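Local coordinates for gentamicin resistance protein (Enterococcus gallinarum, PDB 6CTZ), which phosphorylates the 2"-hydroxyl of aminoglycoside antibiotics, probably using a guanine nucleotide, and so confers gentamicin resistance, at residues A[222-236]-A[254-266]. The protein carries 2 engineered substitutions. Sequence-based numbering, arbitrary orientation.
Sequences DPDYDYVYLLEDCGE and LIRKVSLFVTFDQ. Engineered in segment 254-266: L254 (natural residue His). With KAN (kanamycin a), chain E.
L231 packs as a knob into the hole formed by I255, V258, S259 and V262, where the axes of helical segments 228-234 and 254-266 cross at 77°. Its CD2 methyl lies 3.8 Å from V258 CG1. Alongside, V228 CG2 touches both F261 CB and V262 CG2, while Y227 lays its CB on both methyls of V258. Y225 CD1 lies over one face of the F261 ring, offset toward its rim, the planes at an oblique 53°; a water joins Y225 OH to F261 O.

Salt bridges close one end. The extended K257 side chain (CG anti to the backbone N, chi1 -177°) carries NZ to D222 OD2 (2.7 Å), on its syn lone pair, and to D224 OD2 (2.8 Å), on the anti side. An Asx turn, D224 N to D222 OD1, ties the D222 carboxylate to the D224 backbone.

The other end meets the antibiotic. Y229 OH donates to D265 OD1 at 2.7 Å from well above the carboxylate plane, and kanamycin C7 covers the centre of one face of the Y229 ring. E232 OE1 lies 2.7 Å from D265 OD2, so one acid probably holds a proton. D233 OD2 accepts from kanamycin N2, and Q266 NE2 donates to kanamycin O7. The apolar crossing and K257 bridges thus hold the segments together beside kanamycin, where D233 meets an amine and E232, D265 and Q266 lie near hydroxyls, an acidic setting consistent with a cationic aminoglycoside.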
ATOM      1  N   ASP A 222      -3.112  12.917   1.223  1.00 11.55           N
ATOM      2  CA  ASP A 222      -3.070  13.464  -0.122  1.00 11.40           C
ATOM      3  C   ASP A 222      -3.448  12.373  -1.116  1.00 11.37           C
ATOM      4  O   ASP A 222      -2.746  11.358  -1.197  1.00 11.27           O
ATOM      5  CB  ASP A 222      -1.654  13.948  -0.400  1.00 12.84           C
ATOM      6  CG  ASP A 222      -1.524  14.694  -1.710  1.00 12.64           C
ATOM      7  OD1 ASP A 222      -2.389  14.549  -2.610  1.00 13.02           O
ATOM      8  OD2 ASP A 222      -0.525  15.424  -1.843  1.00 14.08           O
ATOM      9  N   PRO A 223      -4.530  12.536  -1.888  1.00 11.10           N
ATOM     10  CA  PRO A 223      -4.901  11.484  -2.850  1.00 11.41           C
ATOM     11  C   PRO A 223      -3.810  11.174  -3.858  1.00 11.11           C
ATOM     12  O   PRO A 223      -3.752  10.052  -4.377  1.00 12.14           O
ATOM     13  CB  PRO A 223      -6.171  12.039  -3.511  1.00 13.05           C
ATOM     14  CG  PRO A 223      -6.066  13.542  -3.321  1.00 14.15           C
ATOM     15  CD  PRO A 223      -5.434  13.700  -1.970  1.00 12.33           C
ATOM     16  N   ASP A 224      -2.928  12.129  -4.153  1.00 10.61           N
ATOM     17  CA  ASP A 224      -1.839  11.838  -5.082  1.00 11.12           C
ATOM     18  C   ASP A 224      -0.880  10.784  -4.546  1.00 11.95           C
ATOM     19  O   ASP A 224      -0.122  10.193  -5.330  1.00 11.16           O
ATOM     20  CB  ASP A 224      -1.081  13.118  -5.419  1.00 11.72           C
ATOM     21  CG  ASP A 224      -1.925  14.111  -6.192  1.00 12.99           C
ATOM     22  OD1 ASP A 224      -2.894  13.687  -6.855  1.00 13.75           O
ATOM     23  OD2 ASP A 224      -1.606  15.319  -6.159  1.00 13.36           O
ATOM     24  N   TYR A 225      -0.872  10.542  -3.230  1.00 11.32           N
ATOM     25  CA  TYR A 225       0.002   9.499  -2.704  1.00 12.18           C
ATOM     26  C   TYR A 225      -0.363   8.121  -3.250  1.00 12.44           C
ATOM     27  O   TYR A 225       0.508   7.249  -3.359  1.00 13.16           O
ATOM     28  CB  TYR A 225       0.019   9.481  -1.168  1.00 13.51           C
ATOM     29  CG  TYR A 225       1.121   8.582  -0.686  1.00 14.50           C
ATOM     30  CD1 TYR A 225       2.433   9.039  -0.646  1.00 15.84           C
ATOM     31  CD2 TYR A 225       0.871   7.250  -0.337  1.00 15.19           C
ATOM     32  CE1 TYR A 225       3.469   8.214  -0.249  1.00 16.61           C
ATOM     33  CE2 TYR A 225       1.907   6.413   0.061  1.00 16.72           C
ATOM     34  CZ  TYR A 225       3.202   6.907   0.109  1.00 16.67           C
ATOM     35  OH  TYR A 225       4.241   6.091   0.491  1.00 19.66           O
ATOM     36  N   ASP A 226      -1.630   7.903  -3.616  1.00 11.73           N
ATOM     37  CA  ASP A 226      -2.002   6.583  -4.121  1.00 12.66           C
ATOM     38  C   ASP A 226      -1.451   6.306  -5.509  1.00 12.46           C
ATOM     39  O   ASP A 226      -1.682   5.216  -6.039  1.00 13.78           O
ATOM     40  CB  ASP A 226      -3.517   6.360  -4.062  1.00 12.75           C
ATOM     41  CG  ASP A 226      -3.975   5.707  -2.757  1.00 10.76           C
ATOM     42  OD1 ASP A 226      -3.131   5.263  -1.938  1.00 11.41           O
ATOM     43  OD2 ASP A 226      -5.207   5.616  -2.572  1.00 11.37           O
ATOM     44  N   TYR A 227      -0.716   7.244  -6.110  1.00 11.09           N
ATOM     45  CA  TYR A 227       0.010   6.943  -7.332  1.00 10.32           C
ATOM     46  C   TYR A 227       1.421   6.411  -7.094  1.00 10.76           C
ATOM     47  O   TYR A 227       2.055   5.980  -8.060  1.00 11.40           O
ATOM     48  CB  TYR A 227       0.120   8.195  -8.206  1.00 10.63           C
ATOM     49  CG  TYR A 227      -1.179   8.684  -8.805  1.00 10.06           C
ATOM     50  CD1 TYR A 227      -1.839   7.949  -9.787  1.00 10.62           C
ATOM     51  CD2 TYR A 227      -1.717   9.913  -8.431  1.00 10.26           C
ATOM     52  CE1 TYR A 227      -3.004   8.401 -10.357  1.00 11.59           C
ATOM     53  CE2 TYR A 227      -2.893  10.383  -9.006  1.00 10.59           C
ATOM     54  CZ  TYR A 227      -3.531   9.618  -9.962  1.00 10.68           C
ATOM     55  OH  TYR A 227      -4.685  10.052 -10.565  1.00 13.07           O
ATOM     56  N   VAL A 228       1.932   6.426  -5.853  1.00 10.21           N
ATOM     57  CA  VAL A 228       3.368   6.211  -5.635  1.00  9.97           C
ATOM     58  C   VAL A 228       3.834   4.853  -6.150  1.00  9.94           C
ATOM     59  O   VAL A 228       4.869   4.765  -6.822  1.00 10.70           O
ATOM     60  CB  VAL A 228       3.783   6.472  -4.173  1.00 12.49           C
ATOM     61  CG1 VAL A 228       3.156   5.485  -3.208  1.00 14.10           C
ATOM     62  CG2 VAL A 228       5.309   6.434  -4.043  1.00 15.66           C
ATOM     63  N   TYR A 229       3.094   3.778  -5.837  1.00 10.27           N
ATOM     64  CA  TYR A 229       3.510   2.450  -6.277  1.00  9.88           C
ATOM     65  C   TYR A 229       3.032   2.109  -7.675  1.00 10.41           C
ATOM     66  O   TYR A 229       3.624   1.237  -8.323  1.00 11.66           O
ATOM     67  CB  TYR A 229       3.137   1.366  -5.254  1.00 10.03           C
ATOM     68  CG  TYR A 229       3.737   1.677  -3.904  1.00 10.66           C
ATOM     69  CD1 TYR A 229       5.117   1.718  -3.727  1.00 11.89           C
ATOM     70  CD2 TYR A 229       2.926   1.964  -2.810  1.00 12.41           C
ATOM     71  CE1 TYR A 229       5.673   2.049  -2.507  1.00 11.69           C
ATOM     72  CE2 TYR A 229       3.478   2.291  -1.582  1.00 13.21           C
ATOM     73  CZ  TYR A 229       4.851   2.337  -1.440  1.00 11.66           C
ATOM     74  OH  TYR A 229       5.401   2.662  -0.225  1.00 13.29           O
ATOM     75  N   LEU A 230       2.009   2.798  -8.181  1.00 11.40           N
ATOM     76  CA  LEU A 230       1.754   2.725  -9.613  1.00 11.16           C
ATOM     77  C   LEU A 230       2.983   3.197 -10.385  1.00 11.18           C
ATOM     78  O   LEU A 230       3.417   2.555 -11.349  1.00 12.45           O
ATOM     79  CB  LEU A 230       0.512   3.545  -9.981  1.00 12.86           C
ATOM     80  CG  LEU A 230      -0.806   3.048  -9.378  1.00 15.24           C
ATOM     81  CD1 LEU A 230      -1.984   3.829  -9.948  1.00 16.28           C
ATOM     82  CD2 LEU A 230      -0.997   1.547  -9.547  1.00 18.84           C
ATOM     83  N   LEU A 231       3.570   4.317  -9.963  1.00 11.39           N
ATOM     84  CA  LEU A 231       4.746   4.820 -10.660  1.00 11.89           C
ATOM     85  C   LEU A 231       5.945   3.901 -10.441  1.00 12.54           C
ATOM     86  O   LEU A 231       6.630   3.514 -11.397  1.00 13.82           O
ATOM     87  CB  LEU A 231       5.050   6.246 -10.206  1.00 12.25           C
ATOM     88  CG  LEU A 231       6.209   6.939 -10.941  1.00 12.95           C
ATOM     89  CD1 LEU A 231       6.001   6.919 -12.453  1.00 14.62           C
ATOM     90  CD2 LEU A 231       6.405   8.373 -10.452  1.00 13.53           C
ATOM     91  N   GLU A 232       6.193   3.516  -9.191  1.00 12.36           N
ATOM     92  CA  GLU A 232       7.380   2.730  -8.869  1.00 14.93           C
ATOM     93  C   GLU A 232       7.306   1.332  -9.474  1.00 14.38           C
ATOM     94  O   GLU A 232       8.305   0.825 -10.010  1.00 16.14           O
ATOM     95  CB  GLU A 232       7.524   2.669  -7.344  1.00 16.61           C
ATOM     96  CG  GLU A 232       8.794   2.064  -6.795  1.00 19.44           C
ATOM     97  CD  GLU A 232       8.834   2.139  -5.275  1.00 21.81           C
ATOM     98  OE1 GLU A 232       8.736   3.262  -4.715  1.00 20.84           O
ATOM     99  OE2 GLU A 232       8.939   1.073  -4.641  1.00 24.33           O
ATOM    100  N   ASP A 233       6.130   0.693  -9.411  1.00 13.71           N
ATOM    101  CA  ASP A 233       5.997  -0.725  -9.730  1.00 15.01           C
ATOM    102  C   ASP A 233       5.274  -1.014 -11.034  1.00 16.49           C
ATOM    103  O   ASP A 233       5.460  -2.096 -11.593  1.00 20.73           O
ATOM    104  CB  ASP A 233       5.250  -1.450  -8.607  1.00 15.03           C
ATOM    105  CG  ASP A 233       6.055  -1.552  -7.349  1.00 16.45           C
ATOM    106  OD1 ASP A 233       7.300  -1.447  -7.408  1.00 19.77           O
ATOM    107  OD2 ASP A 233       5.435  -1.770  -6.297  1.00 17.93           O
ATOM    108  N   CYS A 234       4.441  -0.103 -11.520  1.00 15.34           N
ATOM    109  CA  CYS A 234       3.766  -0.305 -12.791  1.00 15.85           C
ATOM    110  C   CYS A 234       4.335   0.545 -13.916  1.00 16.11           C
ATOM    111  O   CYS A 234       4.078   0.240 -15.083  1.00 17.95           O
ATOM    112  CB  CYS A 234       2.257  -0.043 -12.652  1.00 16.43           C
ATOM    113  SG  CYS A 234       1.467  -1.048 -11.373  1.00 18.38           S
ATOM    114  N   GLY A 235       5.098   1.584 -13.599  1.00 16.00           N
ATOM    115  CA  GLY A 235       5.757   2.376 -14.616  1.00 15.02           C
ATOM    116  C   GLY A 235       4.997   3.651 -14.952  1.00 14.33           C
ATOM    117  O   GLY A 235       3.795   3.786 -14.709  1.00 14.42           O
ATOM    118  N   GLU A 236       5.728   4.599 -15.547  1.00 14.45           N
ATOM    119  CA  GLU A 236       5.173   5.921 -15.819  1.00 14.84           C
ATOM    120  C   GLU A 236       4.069   5.877 -16.868  1.00 14.09           C
ATOM    121  O   GLU A 236       3.068   6.595 -16.751  1.00 14.25           O
ATOM    122  CB  GLU A 236       6.285   6.874 -16.248  1.00 15.28           C
ATOM    123  CG  GLU A 236       5.765   8.267 -16.536  1.00 15.99           C
ATOM    124  CD  GLU A 236       6.857   9.280 -16.822  1.00 18.34           C
ATOM    125  OE1 GLU A 236       8.041   9.019 -16.506  1.00 20.53           O
ATOM    126  OE2 GLU A 236       6.517  10.349 -17.364  1.00 19.14           O
ATOM    127  N   LEU A 254       2.266  16.637 -12.069  1.00 12.23           N
ATOM    128  CA  LEU A 254       1.803  15.597 -11.160  1.00 11.84           C
ATOM    129  C   LEU A 254       2.785  14.430 -11.110  1.00 10.65           C
ATOM    130  O   LEU A 254       3.050  13.878 -10.033  1.00 11.21           O
ATOM    131  CB  LEU A 254       0.398  15.135 -11.557  1.00 11.80           C
ATOM    132  CG  LEU A 254      -0.222  14.043 -10.679  1.00 11.36           C
ATOM    133  CD1 LEU A 254      -0.273  14.420  -9.201  1.00 13.23           C
ATOM    134  CD2 LEU A 254      -1.612  13.726 -11.195  1.00 12.31           C
ATOM    135  N   ILE A 255       3.345  14.039 -12.263  1.00 11.77           N
ATOM    136  CA  ILE A 255       4.336  12.966 -12.266  1.00 11.93           C
ATOM    137  C   ILE A 255       5.571  13.374 -11.475  1.00 10.99           C
ATOM    138  O   ILE A 255       6.148  12.567 -10.736  1.00 12.25           O
ATOM    139  CB  ILE A 255       4.677  12.534 -13.706  1.00 12.49           C
ATOM    140  CG1 ILE A 255       3.542  11.704 -14.304  1.00 13.25           C
ATOM    141  CG2 ILE A 255       6.015  11.795 -13.765  1.00 14.10           C
ATOM    142  CD1 ILE A 255       3.411  10.288 -13.716  1.00 13.97           C
ATOM    143  N   ARG A 256       6.004  14.632 -11.615  1.00 11.51           N
ATOM    144  CA  ARG A 256       7.116  15.112 -10.799  1.00 12.18           C
ATOM    145  C   ARG A 256       6.796  14.988  -9.313  1.00 11.15           C
ATOM    146  O   ARG A 256       7.609  14.479  -8.530  1.00 11.87           O
ATOM    147  CB  ARG A 256       7.474  16.553 -11.165  1.00 14.16           C
ATOM    148  CG  ARG A 256       8.526  17.144 -10.235  1.00 14.89           C
ATOM    149  CD  ARG A 256       9.844  16.375 -10.265  1.00 15.73           C
ATOM    150  NE  ARG A 256      10.407  16.283 -11.611  1.00 16.84           N
ATOM    151  CZ  ARG A 256      11.196  17.198 -12.163  1.00 18.30           C
ATOM    152  NH1 ARG A 256      11.537  18.291 -11.490  1.00 18.37           N
ATOM    153  NH2 ARG A 256      11.644  17.007 -13.394  1.00 19.00           N
ATOM    154  N   LYS A 257       5.601  15.427  -8.910  1.00 11.15           N
ATOM    155  CA  LYS A 257       5.200  15.297  -7.513  1.00 11.19           C
ATOM    156  C   LYS A 257       5.253  13.844  -7.050  1.00 10.48           C
ATOM    157  O   LYS A 257       5.809  13.536  -5.989  1.00 11.20           O
ATOM    158  CB  LYS A 257       3.787  15.838  -7.337  1.00 11.86           C
ATOM    159  CG  LYS A 257       3.308  15.815  -5.901  1.00 12.66           C
ATOM    160  CD  LYS A 257       1.880  16.303  -5.777  1.00 12.20           C
ATOM    161  CE  LYS A 257       1.364  16.137  -4.362  1.00 13.37           C
ATOM    162  NZ  LYS A 257      -0.045  16.597  -4.224  1.00 13.34           N
ATOM    163  N   VAL A 258       4.669  12.936  -7.836  1.00 10.54           N
ATOM    164  CA  VAL A 258       4.672  11.534  -7.431  1.00 10.08           C
ATOM    165  C   VAL A 258       6.096  10.981  -7.416  1.00 10.96           C
ATOM    166  O   VAL A 258       6.440  10.159  -6.559  1.00 11.80           O
ATOM    167  CB  VAL A 258       3.723  10.712  -8.323  1.00 10.76           C
ATOM    168  CG1 VAL A 258       3.734   9.243  -7.898  1.00 11.05           C
ATOM    169  CG2 VAL A 258       2.318  11.243  -8.214  1.00 11.82           C
ATOM    170  N   SER A 259       6.954  11.440  -8.335  1.00 11.24           N
ATOM    171  CA  SER A 259       8.330  10.966  -8.340  1.00 12.25           C
ATOM    172  C   SER A 259       9.063  11.396  -7.077  1.00 12.22           C
ATOM    173  O   SER A 259       9.955  10.682  -6.605  1.00 12.53           O
ATOM    174  CB  SER A 259       9.055  11.453  -9.599  1.00 14.31           C
ATOM    175  OG  SER A 259       9.496  12.794  -9.465  1.00 16.63           O
ATOM    176  N   LEU A 260       8.709  12.563  -6.522  1.00 11.99           N
ATOM    177  CA  LEU A 260       9.260  12.963  -5.231  1.00 12.69           C
ATOM    178  C   LEU A 260       8.823  11.988  -4.138  1.00 12.75           C
ATOM    179  O   LEU A 260       9.642  11.545  -3.326  1.00 13.36           O
ATOM    180  CB  LEU A 260       8.856  14.401  -4.904  1.00 12.82           C
ATOM    181  CG  LEU A 260       9.536  15.458  -5.791  1.00 13.35           C
ATOM    182  CD1 LEU A 260       8.766  16.784  -5.753  1.00 14.55           C
ATOM    183  CD2 LEU A 260      10.991  15.677  -5.411  1.00 15.27           C
ATOM    184  N   PHE A 261       7.532  11.620  -4.118  1.00 12.47           N
ATOM    185  CA  PHE A 261       7.081  10.577  -3.197  1.00 12.29           C
ATOM    186  C   PHE A 261       7.871   9.288  -3.393  1.00 12.13           C
ATOM    187  O   PHE A 261       8.156   8.582  -2.424  1.00 13.54           O
ATOM    188  CB  PHE A 261       5.590  10.277  -3.398  1.00 12.91           C
ATOM    189  CG  PHE A 261       4.658  11.402  -3.020  1.00 12.84           C
ATOM    190  CD1 PHE A 261       5.032  12.378  -2.114  1.00 15.14           C
ATOM    191  CD2 PHE A 261       3.387  11.460  -3.572  1.00 12.74           C
ATOM    192  CE1 PHE A 261       4.154  13.399  -1.775  1.00 15.91           C
ATOM    193  CE2 PHE A 261       2.515  12.467  -3.241  1.00 13.24           C
ATOM    194  CZ  PHE A 261       2.896  13.441  -2.340  1.00 14.98           C
ATOM    195  N   VAL A 262       8.199   8.937  -4.644  1.00 12.36           N
ATOM    196  CA  VAL A 262       8.980   7.723  -4.884  1.00 12.89           C
ATOM    197  C   VAL A 262      10.358   7.835  -4.244  1.00 13.44           C
ATOM    198  O   VAL A 262      10.847   6.879  -3.633  1.00 14.19           O
ATOM    199  CB  VAL A 262       9.061   7.389  -6.387  1.00 13.12           C
ATOM    200  CG1 VAL A 262      10.042   6.253  -6.632  1.00 14.26           C
ATOM    201  CG2 VAL A 262       7.694   7.009  -6.926  1.00 13.46           C
ATOM    202  N   THR A 263      11.019   8.994  -4.393  1.00 14.00           N
ATOM    203  CA  THR A 263      12.291   9.210  -3.703  1.00 14.32           C
ATOM    204  C   THR A 263      12.133   8.996  -2.203  1.00 14.41           C
ATOM    205  O   THR A 263      12.936   8.299  -1.572  1.00 15.62           O
ATOM    206  CB  THR A 263      12.823  10.623  -3.972  1.00 15.07           C
ATOM    207  OG1 THR A 263      13.012  10.819  -5.382  1.00 15.67           O
ATOM    208  CG2 THR A 263      14.160  10.852  -3.224  1.00 16.48           C
ATOM    209  N   PHE A 264      11.098   9.595  -1.614  1.00 13.89           N
ATOM    210  CA  PHE A 264      10.917   9.474  -0.174  1.00 14.76           C
ATOM    211  C   PHE A 264      10.619   8.034   0.221  1.00 14.98           C
ATOM    212  O   PHE A 264      11.044   7.584   1.292  1.00 15.44           O
ATOM    213  CB  PHE A 264       9.818  10.427   0.302  1.00 15.49           C
ATOM    214  CG  PHE A 264      10.038  11.862  -0.119  1.00 14.68           C
ATOM    215  CD1 PHE A 264      11.323  12.362  -0.316  1.00 15.39           C
ATOM    216  CD2 PHE A 264       8.959  12.703  -0.337  1.00 15.45           C
ATOM    217  CE1 PHE A 264      11.521  13.679  -0.718  1.00 16.46           C
ATOM    218  CE2 PHE A 264       9.150  14.013  -0.749  1.00 15.70           C
ATOM    219  CZ  PHE A 264      10.431  14.502  -0.929  1.00 16.18           C
ATOM    220  N   ASP A 265       9.923   7.289  -0.644  1.00 14.67           N
ATOM    221  CA  ASP A 265       9.708   5.869  -0.386  1.00 15.35           C
ATOM    222  C   ASP A 265      11.026   5.103  -0.337  1.00 15.97           C
ATOM    223  O   ASP A 265      11.206   4.223   0.514  1.00 16.89           O
ATOM    224  CB  ASP A 265       8.779   5.268  -1.439  1.00 15.69           C
ATOM    225  CG  ASP A 265       8.530   3.794  -1.208  1.00 15.98           C
ATOM    226  OD1 ASP A 265       7.971   3.444  -0.150  1.00 16.24           O
ATOM    227  OD2 ASP A 265       8.901   2.976  -2.075  1.00 16.84           O
ATOM    228  N   GLN A 266      11.968   5.424  -1.215  1.00 15.89           N
ATOM    229  CA  GLN A 266      13.255   4.762  -1.212  1.00 18.03           C
ATOM    230  C   GLN A 266      13.990   5.058   0.098  1.00 19.97           C
ATOM    231  O   GLN A 266      14.576   4.187   0.645  1.00 21.39           O
ATOM    232  CB  GLN A 266      14.075   5.104  -2.439  1.00 20.21           C
ATOM    233  CG  GLN A 266      13.476   4.739  -3.770  1.00 22.16           C
ATOM    234  CD  GLN A 266      12.971   3.313  -3.870  1.00 24.69           C
ATOM    235  OE1 GLN A 266      12.219   2.876  -3.070  1.00 29.52           O
ATOM    236  NE2 GLN A 266      13.352   2.637  -4.838  1.00 26.95           N
TER
HETATM  237  C1  KAN E 404      10.314  -1.522  -1.878  1.00 19.28           C
HETATM  238  C2  KAN E 404      11.359  -0.601  -2.510  1.00 21.22           C
HETATM  239  C3  KAN E 404      11.590  -1.012  -3.949  1.00 23.66           C
HETATM  240  C4  KAN E 404      12.056  -2.459  -3.940  1.00 24.99           C
HETATM  241  C5  KAN E 404      11.027  -3.364  -3.270  1.00 25.25           C
HETATM  242  C6  KAN E 404      11.520  -4.805  -3.175  1.00 28.14           C
HETATM  243  C7  KAN E 404       5.038  -1.478  -1.386  1.00 10.92           C
HETATM  244  C8  KAN E 404       6.046  -1.721  -0.266  1.00 11.34           C
HETATM  245  C9  KAN E 404       7.435  -1.239  -0.695  1.00 13.46           C
HETATM  246  C10 KAN E 404       7.888  -1.898  -1.999  1.00 14.43           C
HETATM  247  C11 KAN E 404       6.835  -1.700  -3.092  1.00 14.60           C
HETATM  248  C12 KAN E 404       5.469  -2.212  -2.650  1.00 12.68           C
HETATM  249  C13 KAN E 404       6.023  -1.412   2.143  1.00 13.67           C
HETATM  250  C14 KAN E 404       4.932  -1.241   3.189  1.00 14.98           C
HETATM  251  C15 KAN E 404       4.543   0.239   3.255  1.00 16.52           C
HETATM  252  C16 KAN E 404       5.780   1.080   3.545  1.00 17.65           C
HETATM  253  C17 KAN E 404       6.859   0.778   2.522  1.00 18.07           C
HETATM  254  C18 KAN E 404       8.133   1.520   2.892  1.00 21.09           C
HETATM  255  N1  KAN E 404      10.513  -5.585  -2.479  1.00 29.41           N
HETATM  256  N2  KAN E 404       7.222  -2.374  -4.327  1.00 17.34           N
HETATM  257  N3  KAN E 404       3.713  -1.920  -0.954  1.00 11.54           N
HETATM  258  N4  KAN E 404       3.523   0.502   4.263  1.00 19.29           N
HETATM  259  O5  KAN E 404      10.657  -2.909  -1.963  1.00 22.00           O
HETATM  260  O6  KAN E 404      10.882   0.746  -2.455  1.00 22.82           O
HETATM  261  O7  KAN E 404      12.583  -0.184  -4.563  1.00 25.13           O
HETATM  262  O8  KAN E 404      12.263  -2.886  -5.289  1.00 26.69           O
HETATM  263  O9  KAN E 404       9.061  -1.266  -2.517  1.00 16.85           O
HETATM  264  O10 KAN E 404       8.386  -1.572   0.329  1.00 15.58           O
HETATM  265  O11 KAN E 404       5.554  -0.988   0.865  1.00 12.22           O
HETATM  266  O12 KAN E 404       7.141  -0.612   2.515  1.00 16.04           O
HETATM  267  O13 KAN E 404       3.835  -2.086   2.831  1.00 17.45           O
HETATM  268  O14 KAN E 404       5.494   2.488   3.477  1.00 19.06           O
HETATM  269  O15 KAN E 404       9.143   1.234   1.920  0.65 22.46           O
HETATM  270  O   HOH W   1       6.680   7.728  -0.098  1.00 24.64           O